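Local coordinates for YARHG domain-containing protein (Legionella pneumophila subsp. pneumophila, PDB 4G2A) that is of unknown function but, as a two-domain protein with DUF4424 and YARHG regions, has been proposed to bind nutrients, at residues A[50-55]-A[129-134]; A[183-188]-A[212-217]; A[74-79]-A[147-152]; A[244-249]-A[308-313]. All blocks are in the same frame, centred on the assembly; numbering follows the deposited sequence. Where two conformers were deposited one is given.

Contact 1: A[50-55]-A[129-134]; sequences FTFKNT and TTFPPL
Asn-54 ND2 donates to the backbone oxygen of Pro-132 at 3.1 Å, with a fairly straight N-H...O angle of 163°. The oxygen lies close to the plane of the Asn-54 amide, while ND2 stands above the Pro-132 carbonyl plane. ND2 also bonds Lys-58 O, and OD1 accepts from Leu-56 N. Both ends of the amide are therefore held, which fixes its rotation. Nearer the backbone, Asn-54 CB packs on Phe-131 CB at 3.7 Å, and the amide and ring planes stand 71° apart. The far rim of that ring, Phe-131 CE2, meets Phe-52 CB at 3.7 Å near the ring plane. Leu-134 adds a CA-H...O contact to Asn-54 O, 3.2 Å from CA to O. Leu-134 CD2 reaches Thr-55 O at 3.5 Å. The side chains of Lys-53 and Leu-134 lie side by side and point the same way. Strands 43-54 and 123-131 are not paired; the axes of 50-54 and 129-131 pass 8.6 Å apart at 50°. Strand 43-54 is bonded to strands 21-33 and 136-150, and Phe-131 packs against Val-60 of strand 60-68 and Val-137 of strand 136-150.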
# COMPACT_ATOMS: atom_id res chain seq x y z
N PHE A 50 12.96 -14.54 -3.97
CA PHE A 50 12.67 -15.70 -3.13
C PHE A 50 13.71 -16.75 -3.35
O PHE A 50 14.13 -16.99 -4.49
CB PHE A 50 11.28 -16.29 -3.42
CG PHE A 50 10.16 -15.30 -3.62
CD1 PHE A 50 9.44 -14.81 -2.53
CD2 PHE A 50 9.83 -14.84 -4.89
CE1 PHE A 50 8.44 -13.84 -2.71
CE2 PHE A 50 8.83 -13.88 -5.06
CZ PHE A 50 8.13 -13.40 -3.97
N THR A 51 14.12 -17.41 -2.27
CA THR A 51 15.10 -18.48 -2.33
C THR A 51 14.39 -19.72 -1.82
O THR A 51 13.82 -19.69 -0.74
CB THR A 51 16.37 -18.10 -1.52
OG1 THR A 51 16.82 -16.80 -1.91
CG2 THR A 51 17.48 -19.07 -1.69
N PHE A 52 14.38 -20.76 -2.63
CA PHE A 52 13.74 -22.04 -2.30
C PHE A 52 14.77 -23.13 -2.26
O PHE A 52 15.67 -23.12 -3.09
CB PHE A 52 12.68 -22.40 -3.35
CG PHE A 52 11.47 -21.49 -3.38
CD1 PHE A 52 10.38 -21.73 -2.56
CD2 PHE A 52 11.42 -20.43 -4.27
CE1 PHE A 52 9.27 -20.90 -2.60
CE2 PHE A 52 10.30 -19.60 -4.32
CZ PHE A 52 9.23 -19.84 -3.49
N LYS A 53 14.63 -24.08 -1.33
CA LYS A 53 15.56 -25.20 -1.28
C LYS A 53 14.83 -26.56 -1.38
O LYS A 53 13.88 -26.83 -0.63
CB LYS A 53 16.46 -25.17 -0.03
CG LYS A 53 17.64 -26.14 -0.17
CD LYS A 53 18.50 -26.27 1.07
CE LYS A 53 19.40 -27.50 1.04
NZ LYS A 53 18.69 -28.72 1.56
N ASN A 54 15.32 -27.42 -2.30
CA ASN A 54 14.87 -28.79 -2.43
C ASN A 54 15.51 -29.58 -1.27
O ASN A 54 16.73 -29.66 -1.21
CB ASN A 54 15.25 -29.37 -3.79
CG ASN A 54 14.84 -30.82 -3.98
OD1 ASN A 54 14.00 -31.34 -3.25
ND2 ASN A 54 15.37 -31.47 -4.99
N THR A 55 14.70 -30.11 -0.34
CA THR A 55 15.25 -30.82 0.81
C THR A 55 15.44 -32.31 0.54
O THR A 55 16.00 -33.02 1.39
CB THR A 55 14.41 -30.59 2.06
OG1 THR A 55 13.14 -31.22 1.89
CG2 THR A 55 14.25 -29.12 2.39
N THR A 129 9.05 -25.21 -12.21
CA THR A 129 10.35 -25.05 -11.55
C THR A 129 10.94 -26.45 -11.32
O THR A 129 10.31 -27.28 -10.68
CB THR A 129 10.26 -24.23 -10.25
OG1 THR A 129 9.61 -25.01 -9.25
CG2 THR A 129 9.53 -22.91 -10.41
N THR A 130 12.12 -26.70 -11.89
CA THR A 130 12.82 -27.97 -11.72
C THR A 130 13.95 -27.74 -10.73
O THR A 130 14.74 -26.79 -10.87
CB THR A 130 13.30 -28.56 -13.07
OG1 THR A 130 12.16 -28.75 -13.92
CG2 THR A 130 13.98 -29.91 -12.90
N PHE A 131 14.00 -28.59 -9.72
CA PHE A 131 15.04 -28.54 -8.73
C PHE A 131 15.91 -29.79 -8.82
O PHE A 131 15.42 -30.88 -8.46
CB PHE A 131 14.48 -28.44 -7.30
CG PHE A 131 13.69 -27.22 -6.90
CD1 PHE A 131 12.39 -27.03 -7.36
CD2 PHE A 131 14.17 -26.36 -5.92
CE1 PHE A 131 11.64 -25.94 -6.94
CE2 PHE A 131 13.40 -25.28 -5.48
CZ PHE A 131 12.15 -25.07 -6.01
N PRO A 132 17.21 -29.65 -9.20
CA PRO A 132 18.15 -30.78 -9.11
C PRO A 132 18.26 -31.32 -7.66
O PRO A 132 17.79 -30.64 -6.73
CB PRO A 132 19.49 -30.15 -9.56
CG PRO A 132 19.12 -28.94 -10.32
CD PRO A 132 17.90 -28.42 -9.63
N PRO A 133 18.91 -32.48 -7.39
CA PRO A 133 19.01 -32.97 -6.00
C PRO A 133 19.65 -31.97 -5.02
O PRO A 133 20.73 -31.44 -5.29
CB PRO A 133 19.87 -34.24 -6.12
CG PRO A 133 19.64 -34.70 -7.51
CD PRO A 133 19.52 -33.45 -8.34
N LEU A 134 18.95 -31.70 -3.91
CA LEU A 134 19.30 -30.80 -2.79
C LEU A 134 19.62 -29.33 -3.21
O LEU A 134 20.21 -28.57 -2.42
CB LEU A 134 20.48 -31.39 -1.96
CG LEU A 134 20.14 -32.65 -1.14
CD1 LEU A 134 21.39 -33.24 -0.51
CD2 LEU A 134 19.07 -32.36 -0.06

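Contact 2: A[183-188]-A[212-217]; sequences TPTRLC and ADRKYI. With SO4 (sulfate ion), chain H; SO4 (sulfate ion), chain G.
Arg-186 and Arg-214 stack guanidinium on guanidinium despite their like charges, centres 4.2 Å apart and planes at 21°. The side chains cross at about a right angle, and Arg-186 NH1 sits over the Arg-214 face toward its rim. The Arg-186 chain bends at chi2 (-54°), which turns CD back toward Arg-214. Arg-186 NH1 donates to Thr-185 O at 2.8 Å. Two sulfate ions, probably from the crystallisation liquor, lie at the edge of the Arg-186 group. Arg-186 NH2 donates to O2 of the chain H sulfate at 2.8 Å and to O4 of the chain G sulfate at 3.1 Å. Arg-214 NH1 donates to Tyr-216 OH and forms a salt bridge with Glu-190. Tyr-216 OH and Thr-185 OG1 share a short hydrogen bond of 2.5 Å in the ring plane. A water joins Thr-185 OG1 to Thr-183 O and Arg-214 O. Leu-187 CD2 packs on Tyr-216 CE1 at 3.8 Å. Cys-188 is disulfide-bonded to Cys-232 of strand 229-235. In the crystal the sulfates and Glu-190 probably offset the repulsion between the arginines. The bonds from Arg-186 suggest that this positive patch could hold an anion.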
# COMPACT_ATOMS: atom_id res chain seq x y z
N THR A 183 6.75 9.58 -0.91
CA THR A 183 6.00 10.80 -0.60
C THR A 183 5.95 10.90 0.93
O THR A 183 5.99 9.84 1.55
CB THR A 183 4.59 10.80 -1.26
OG1 THR A 183 4.01 12.11 -1.17
CG2 THR A 183 3.63 9.79 -0.65
N PRO A 184 5.84 12.09 1.59
CA PRO A 184 5.76 12.08 3.07
C PRO A 184 4.51 11.35 3.58
O PRO A 184 3.43 11.48 2.99
CB PRO A 184 5.78 13.58 3.44
CG PRO A 184 6.35 14.26 2.25
CD PRO A 184 5.83 13.47 1.07
N THR A 185 4.69 10.49 4.59
CA THR A 185 3.60 9.69 5.17
C THR A 185 3.69 9.61 6.68
O THR A 185 4.71 9.93 7.29
CB THR A 185 3.58 8.21 4.62
OG1 THR A 185 4.77 7.54 5.01
CG2 THR A 185 3.40 8.11 3.11
N ARG A 186 2.61 9.14 7.27
CA ARG A 186 2.41 8.77 8.66
C ARG A 186 1.58 7.49 8.70
O ARG A 186 0.77 7.27 7.79
CB ARG A 186 1.70 9.88 9.47
CG ARG A 186 2.59 11.02 9.96
CD ARG A 186 3.77 10.51 10.77
NE ARG A 186 4.68 11.57 11.19
CZ ARG A 186 5.69 12.03 10.46
NH1 ARG A 186 5.89 11.59 9.22
NH2 ARG A 186 6.47 12.99 10.94
N LEU A 187 1.74 6.67 9.75
CA LEU A 187 0.88 5.51 9.93
C LEU A 187 -0.48 6.01 10.36
O LEU A 187 -0.54 7.00 11.09
CB LEU A 187 1.43 4.55 11.02
CG LEU A 187 2.79 3.97 10.83
CD1 LEU A 187 3.22 3.21 12.08
CD2 LEU A 187 2.84 3.09 9.63
N CYS A 188 -1.57 5.33 9.97
CA CYS A 188 -2.90 5.73 10.43
C CYS A 188 -3.03 5.45 11.93
O CYS A 188 -3.80 6.12 12.59
CB CYS A 188 -3.99 5.04 9.63
SG CYS A 188 -3.82 5.25 7.83
N ALA A 212 9.90 12.60 2.17
CA ALA A 212 9.56 11.71 1.05
C ALA A 212 10.36 10.41 1.07
O ALA A 212 10.02 9.47 0.36
CB ALA A 212 9.82 12.45 -0.26
N ASP A 213 11.41 10.33 1.90
CA ASP A 213 12.28 9.18 2.02
C ASP A 213 11.96 8.29 3.24
O ASP A 213 12.70 7.36 3.51
CB ASP A 213 13.75 9.66 2.06
CG ASP A 213 14.16 10.46 0.83
OD1 ASP A 213 13.91 9.98 -0.31
OD2 ASP A 213 14.76 11.55 1.00
N ARG A 214 10.84 8.57 3.95
CA ARG A 214 10.41 7.79 5.12
C ARG A 214 9.99 6.39 4.66
O ARG A 214 9.09 6.27 3.85
CB ARG A 214 9.29 8.52 5.88
CG ARG A 214 9.21 8.14 7.35
CD ARG A 214 7.85 8.47 7.94
NE ARG A 214 7.88 8.57 9.41
CZ ARG A 214 6.93 8.10 10.21
NH1 ARG A 214 5.88 7.47 9.70
NH2 ARG A 214 7.03 8.25 11.52
N LYS A 215 10.74 5.36 5.09
CA LYS A 215 10.59 3.95 4.72
C LYS A 215 10.17 3.12 5.92
O LYS A 215 10.51 3.46 7.05
CB LYS A 215 11.92 3.39 4.19
CG LYS A 215 12.38 3.98 2.87
CD LYS A 215 13.87 3.65 2.59
CE LYS A 215 14.82 4.69 3.12
NZ LYS A 215 14.75 5.97 2.35
N TYR A 216 9.45 2.01 5.66
CA TYR A 216 8.95 1.06 6.66
C TYR A 216 9.60 -0.28 6.39
O TYR A 216 9.40 -0.86 5.31
CB TYR A 216 7.41 0.99 6.60
CG TYR A 216 6.78 2.36 6.74
CD1 TYR A 216 6.61 2.95 7.99
CD2 TYR A 216 6.44 3.11 5.62
CE1 TYR A 216 6.08 4.24 8.13
CE2 TYR A 216 5.93 4.41 5.74
CZ TYR A 216 5.74 4.96 6.99
OH TYR A 216 5.18 6.20 7.12
N ILE A 217 10.46 -0.72 7.33
CA ILE A 217 11.28 -1.92 7.15
C ILE A 217 11.03 -3.00 8.22
O ILE A 217 10.92 -2.71 9.41
CB ILE A 217 12.80 -1.51 7.13
CG1 ILE A 217 13.11 -0.60 5.95
CG2 ILE A 217 13.76 -2.70 7.10
CD1 ILE A 217 13.52 0.73 6.35
S SO4 H . 9.10 13.24 8.62
O1 SO4 H . 8.10 13.33 7.55
O2 SO4 H . 8.70 14.14 9.71
O3 SO4 H . 9.18 11.87 9.12
O4 SO4 H . 10.41 13.62 8.12
S SO4 G . 4.56 14.23 13.83
O1 SO4 G . 5.07 15.22 12.88
O2 SO4 G . 4.37 14.84 15.14
O3 SO4 G . 3.28 13.70 13.36
O4 SO4 G . 5.53 13.13 13.94
O HOH W 1 6.92 8.16 3.45

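Contact 3: A[74-79]-A[147-152]; sequences NSEIAL and ATYDVM. With SO4 (sulfate ion), chain K.
The edge where the weakly bonded strand 76-77 approaches strand 136-150 is bridged by Ala-78 and Tyr-149. Ala-78 CB points at the other segment and touches Ala-147 O at 3.3 Å. The same Ala-78 CB lies 3.7 Å from Tyr-149 CE1, approaching the ring obliquely. Tyr-149 OH lies 3.4 Å from Glu-76 OE2. The extended Glu-76 side chain crosses the tyrosine at about a right angle, with carboxylate and ring planes 82° apart. Strand 4-6 lies between the two segments: it runs parallel to 76-77 and antiparallel to 136-150. Backbone bonds tie Glu-76 and Ala-78 to Val-6, and Tyr-149 to Ala-5. Direct contact is therefore made by the side chains of Glu-76 and Ala-78 on the Tyr-149 side chain and the Ala-147 backbone oxygen, with two waters bridging the segments. Beyond the tyrosine, Asp-150 OD1 accepts from Met-152 N, an Asx turn where strand 136-150 ends. One water donates to Ile-77 O and bonds Tyr-149 OH, each at 2.7 Å. The other accepts from Ala-147 N at 3.0 Å and makes a weak bond to Leu-79 O.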
# COMPACT_ATOMS: atom_id res chain seq x y z
N ASN A 74 -17.69 -5.56 -8.62
CA ASN A 74 -18.43 -5.23 -7.39
C ASN A 74 -17.92 -3.98 -6.70
O ASN A 74 -18.63 -3.38 -5.88
CB ASN A 74 -18.34 -6.39 -6.40
CG ASN A 74 -19.39 -7.45 -6.59
OD1 ASN A 74 -19.08 -8.61 -6.87
ND2 ASN A 74 -20.67 -7.08 -6.42
N SER A 75 -16.68 -3.63 -6.98
CA SER A 75 -16.03 -2.54 -6.30
C SER A 75 -15.46 -1.51 -7.25
O SER A 75 -15.27 -1.74 -8.45
CB SER A 75 -14.90 -3.10 -5.42
OG SER A 75 -14.48 -2.18 -4.41
N GLU A 76 -15.16 -0.36 -6.65
CA GLU A 76 -14.45 0.74 -7.24
C GLU A 76 -13.02 0.28 -7.36
O GLU A 76 -12.53 -0.43 -6.47
CB GLU A 76 -14.59 1.97 -6.34
CG GLU A 76 -14.03 3.23 -6.94
CD GLU A 76 -14.09 4.46 -6.06
OE1 GLU A 76 -14.71 4.39 -4.98
OE2 GLU A 76 -13.53 5.50 -6.47
N ILE A 77 -12.38 0.60 -8.45
CA ILE A 77 -11.00 0.19 -8.65
C ILE A 77 -10.10 1.41 -8.50
O ILE A 77 -10.46 2.50 -8.96
CB ILE A 77 -10.81 -0.54 -10.02
CG1 ILE A 77 -11.65 -1.83 -10.14
CG2 ILE A 77 -9.34 -0.80 -10.38
CD1 ILE A 77 -11.53 -2.96 -9.03
N ALA A 78 -8.94 1.21 -7.83
CA ALA A 78 -7.81 2.14 -7.73
C ALA A 78 -6.81 1.73 -8.83
O ALA A 78 -6.15 0.69 -8.76
CB ALA A 78 -7.19 2.08 -6.33
N LEU A 79 -6.78 2.52 -9.89
CA LEU A 79 -5.96 2.27 -11.08
C LEU A 79 -4.63 2.99 -11.09
O LEU A 79 -4.61 4.19 -10.82
CB LEU A 79 -6.74 2.74 -12.31
CG LEU A 79 -7.61 1.75 -13.06
CD1 LEU A 79 -8.27 2.47 -14.23
CD2 LEU A 79 -6.78 0.60 -13.63
N ALA A 147 -3.03 1.83 -6.11
CA ALA A 147 -2.85 2.12 -4.70
C ALA A 147 -4.21 2.23 -4.02
O ALA A 147 -4.92 3.23 -4.18
CB ALA A 147 -2.02 3.38 -4.51
N THR A 148 -4.57 1.16 -3.30
CA THR A 148 -5.79 1.00 -2.52
C THR A 148 -5.98 2.22 -1.60
O THR A 148 -5.03 2.71 -0.97
CB THR A 148 -5.75 -0.35 -1.75
OG1 THR A 148 -5.77 -1.38 -2.72
CG2 THR A 148 -6.96 -0.59 -0.85
N TYR A 149 -7.21 2.72 -1.56
CA TYR A 149 -7.56 3.84 -0.73
C TYR A 149 -9.04 3.72 -0.33
O TYR A 149 -9.82 3.05 -1.00
CB TYR A 149 -7.21 5.19 -1.42
CG TYR A 149 -8.03 5.50 -2.65
CD1 TYR A 149 -7.62 5.07 -3.91
CD2 TYR A 149 -9.20 6.25 -2.56
CE1 TYR A 149 -8.37 5.35 -5.05
CE2 TYR A 149 -9.96 6.54 -3.69
CZ TYR A 149 -9.53 6.10 -4.93
OH TYR A 149 -10.28 6.40 -6.05
N ASP A 150 -9.42 4.35 0.79
CA ASP A 150 -10.80 4.24 1.25
C ASP A 150 -11.38 5.60 1.69
O ASP A 150 -10.67 6.61 1.73
CB ASP A 150 -10.92 3.20 2.39
CG ASP A 150 -10.03 3.44 3.58
OD1 ASP A 150 -9.85 4.63 3.97
OD2 ASP A 150 -9.64 2.45 4.23
N VAL A 151 -12.70 5.58 2.01
CA VAL A 151 -13.54 6.71 2.43
C VAL A 151 -13.11 7.34 3.79
O VAL A 151 -13.67 8.37 4.16
CB VAL A 151 -15.04 6.31 2.45
CG1 VAL A 151 -15.54 6.03 1.04
CG2 VAL A 151 -15.31 5.12 3.37
N MSE A 152 -12.13 6.74 4.51
CA MSE A 152 -11.59 7.24 5.78
C MSE A 152 -10.32 8.05 5.51
O MSE A 152 -9.78 8.69 6.41
CB MSE A 152 -11.29 6.07 6.74
CG MSE A 152 -12.47 5.12 6.95
SE MSE A 152 -13.88 5.86 8.07
CE MSE A 152 -14.95 6.74 6.79
S SO4 K . -16.78 -1.99 -0.48
O1 SO4 K . -16.05 -1.19 -1.46
O2 SO4 K . -18.14 -1.45 -0.30
O3 SO4 K . -16.88 -3.37 -0.98
O4 SO4 K . -16.06 -1.97 0.80
O HOH W 2 -10.08 5.07 -8.35
O HOH W 3 -4.30 3.94 -7.76

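Contact 4: A[244-249]-A[308-313]; sequences VIYPWL and NEEDKK
The short axes of helices 244-249 and 309-313 pass 10.0 Å apart and cross at 59°; the nearest CA pairs are Ile-245 with Asp-311 and Leu-249 with Lys-313. Leu-249 puts a methyl on each of two residues. Leu-249 CD1 touches Glu-310 O at 3.4 Å, and Leu-249 CD2 touches Lys-313 CB at 3.6 Å. Its side chain crosses both partners at about a right angle. Tyr-246 crosses Glu-310 obliquely and sets CE1 3.7 Å from Glu-310 CG. Glu-310 bends at chi2 (70°), and its carboxylate plane stands 80° from the tyrosine ring. The tyrosine meets the CB and CG methylenes of Glu-310; Leu-249 meets its CB and its backbone oxygen. Ile-245 CG2 lies further off, 4.2 Å from Glu-310 O. No hydrogen bond links the two segments. At the start of helix 309-321, Asn-308 occupies the N-cap position. Asn-308 N donates to Asp-311 OD2 at 2.9 Å. Asp-311 is also bonded by Tyr-277 and Gln-276, which anchor this helix end to the residues just after helix 263-275. Helix 236-250 is kinked at Pro-247, whose N makes no bond to the preceding turn. Ile-245 packs on Ile-273 and Leu-314, so three helices meet here in the helical packing of the YARHG domain.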
# COMPACT_ATOMS: atom_id res chain seq x y z
N VAL A 244 -9.28 16.96 7.99
CA VAL A 244 -9.42 18.39 8.27
C VAL A 244 -10.59 18.99 7.49
O VAL A 244 -11.47 19.54 8.13
CB VAL A 244 -8.10 19.21 8.07
CG1 VAL A 244 -8.26 20.63 8.58
CG2 VAL A 244 -6.90 18.54 8.78
N ILE A 245 -10.62 18.87 6.14
CA ILE A 245 -11.66 19.52 5.31
C ILE A 245 -13.03 18.81 5.40
O ILE A 245 -14.02 19.46 5.76
CB ILE A 245 -11.23 19.69 3.81
CG1 ILE A 245 -9.80 20.32 3.59
CG2 ILE A 245 -12.30 20.35 2.95
CD1 ILE A 245 -9.33 21.45 4.46
N TYR A 246 -13.11 17.52 5.02
CA TYR A 246 -14.37 16.77 4.95
C TYR A 246 -15.11 16.69 6.33
O TYR A 246 -16.33 16.85 6.31
CB TYR A 246 -14.18 15.37 4.33
CG TYR A 246 -13.65 15.34 2.90
CD1 TYR A 246 -13.40 16.52 2.19
CD2 TYR A 246 -13.37 14.13 2.27
CE1 TYR A 246 -12.87 16.49 0.90
CE2 TYR A 246 -12.86 14.09 0.97
CZ TYR A 246 -12.61 15.28 0.28
OH TYR A 246 -12.12 15.24 -1.00
N PRO A 247 -14.47 16.53 7.52
CA PRO A 247 -15.26 16.52 8.77
C PRO A 247 -16.09 17.79 8.94
O PRO A 247 -17.24 17.67 9.38
CB PRO A 247 -14.20 16.39 9.86
CG PRO A 247 -13.06 15.72 9.18
CD PRO A 247 -13.04 16.28 7.81
N TRP A 248 -15.56 18.99 8.54
CA TRP A 248 -16.27 20.28 8.59
C TRP A 248 -17.39 20.33 7.57
O TRP A 248 -18.46 20.89 7.86
CB TRP A 248 -15.32 21.47 8.35
CG TRP A 248 -14.47 21.79 9.52
CD1 TRP A 248 -13.12 21.62 9.62
CD2 TRP A 248 -14.90 22.29 10.79
NE1 TRP A 248 -12.69 21.94 10.89
CE2 TRP A 248 -13.76 22.37 11.63
CE3 TRP A 248 -16.15 22.68 11.31
CZ2 TRP A 248 -13.83 22.85 12.94
CZ3 TRP A 248 -16.21 23.15 12.62
CH2 TRP A 248 -15.06 23.22 13.42
N LEU A 249 -17.17 19.76 6.38
CA LEU A 249 -18.20 19.78 5.35
C LEU A 249 -19.33 18.82 5.66
O LEU A 249 -20.48 19.15 5.40
CB LEU A 249 -17.62 19.51 3.95
CG LEU A 249 -16.77 20.65 3.36
CD1 LEU A 249 -15.95 20.16 2.22
CD2 LEU A 249 -17.63 21.77 2.86
N ASN A 308 -10.18 22.93 -5.19
CA ASN A 308 -11.29 22.16 -5.74
C ASN A 308 -12.61 22.65 -5.13
O ASN A 308 -12.62 23.61 -4.35
CB ASN A 308 -11.05 20.63 -5.55
CG ASN A 308 -11.08 20.07 -4.14
OD1 ASN A 308 -11.63 20.64 -3.21
ND2 ASN A 308 -10.60 18.85 -3.98
N GLU A 309 -13.73 22.02 -5.53
CA GLU A 309 -15.09 22.37 -5.10
C GLU A 309 -15.28 22.23 -3.58
O GLU A 309 -15.96 23.06 -2.99
CB GLU A 309 -16.14 21.55 -5.87
CG GLU A 309 -16.25 21.99 -7.33
CD GLU A 309 -17.15 21.18 -8.25
OE1 GLU A 309 -18.26 20.80 -7.82
OE2 GLU A 309 -16.76 20.98 -9.42
N GLU A 310 -14.66 21.20 -2.96
CA GLU A 310 -14.74 20.96 -1.51
C GLU A 310 -14.08 22.10 -0.74
O GLU A 310 -14.67 22.59 0.23
CB GLU A 310 -14.09 19.61 -1.13
CG GLU A 310 -14.89 18.37 -1.51
CD GLU A 310 -14.97 18.08 -2.99
OE1 GLU A 310 -13.93 17.72 -3.58
OE2 GLU A 310 -16.07 18.26 -3.57
N ASP A 311 -12.88 22.53 -1.18
CA ASP A 311 -12.10 23.63 -0.61
C ASP A 311 -12.91 24.91 -0.61
O ASP A 311 -13.06 25.53 0.43
CB ASP A 311 -10.82 23.85 -1.43
CG ASP A 311 -9.90 22.64 -1.56
OD1 ASP A 311 -9.97 21.73 -0.69
OD2 ASP A 311 -9.14 22.58 -2.53
N LYS A 312 -13.47 25.27 -1.77
CA LYS A 312 -14.31 26.45 -2.02
C LYS A 312 -15.58 26.42 -1.12
O LYS A 312 -15.92 27.45 -0.54
CB LYS A 312 -14.67 26.54 -3.51
CG LYS A 312 -13.46 26.81 -4.37
CD LYS A 312 -13.68 26.48 -5.83
CE LYS A 312 -12.43 26.78 -6.63
NZ LYS A 312 -12.45 26.14 -7.97
N LYS A 313 -16.23 25.24 -0.96
CA LYS A 313 -17.40 25.08 -0.07
C LYS A 313 -17.03 25.36 1.39
O LYS A 313 -17.80 26.00 2.10
CB LYS A 313 -18.03 23.68 -0.19
CG LYS A 313 -18.90 23.49 -1.41
CD LYS A 313 -19.45 22.07 -1.47
CE LYS A 313 -20.43 21.92 -2.61
NZ LYS A 313 -21.10 20.59 -2.59

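The four contacts are spread along an elongated chain. Contacts 1, 2 and 3 belong to the strand-rich part, and contact 4 to the helical YARHG domain. Contacts 1 and 4 lie on opposite sides of the chain's centre, with centres about 56 Å apart. The centres of contacts 2 and 3, nearer the middle, are about 20 Å apart. Contacts 1 and 3 alternate along the chain. Strand 136-150 neighbours strand 43-54 of contact 1 and ends in contact 3. Contact 2 follows, then contact 4. Nearest atoms of contacts 3 and 4 are about 6 Å apart. Contacts 1-3 thus join parts of the strand-rich region and contact 4 joins helices, consistent with a two-domain protein.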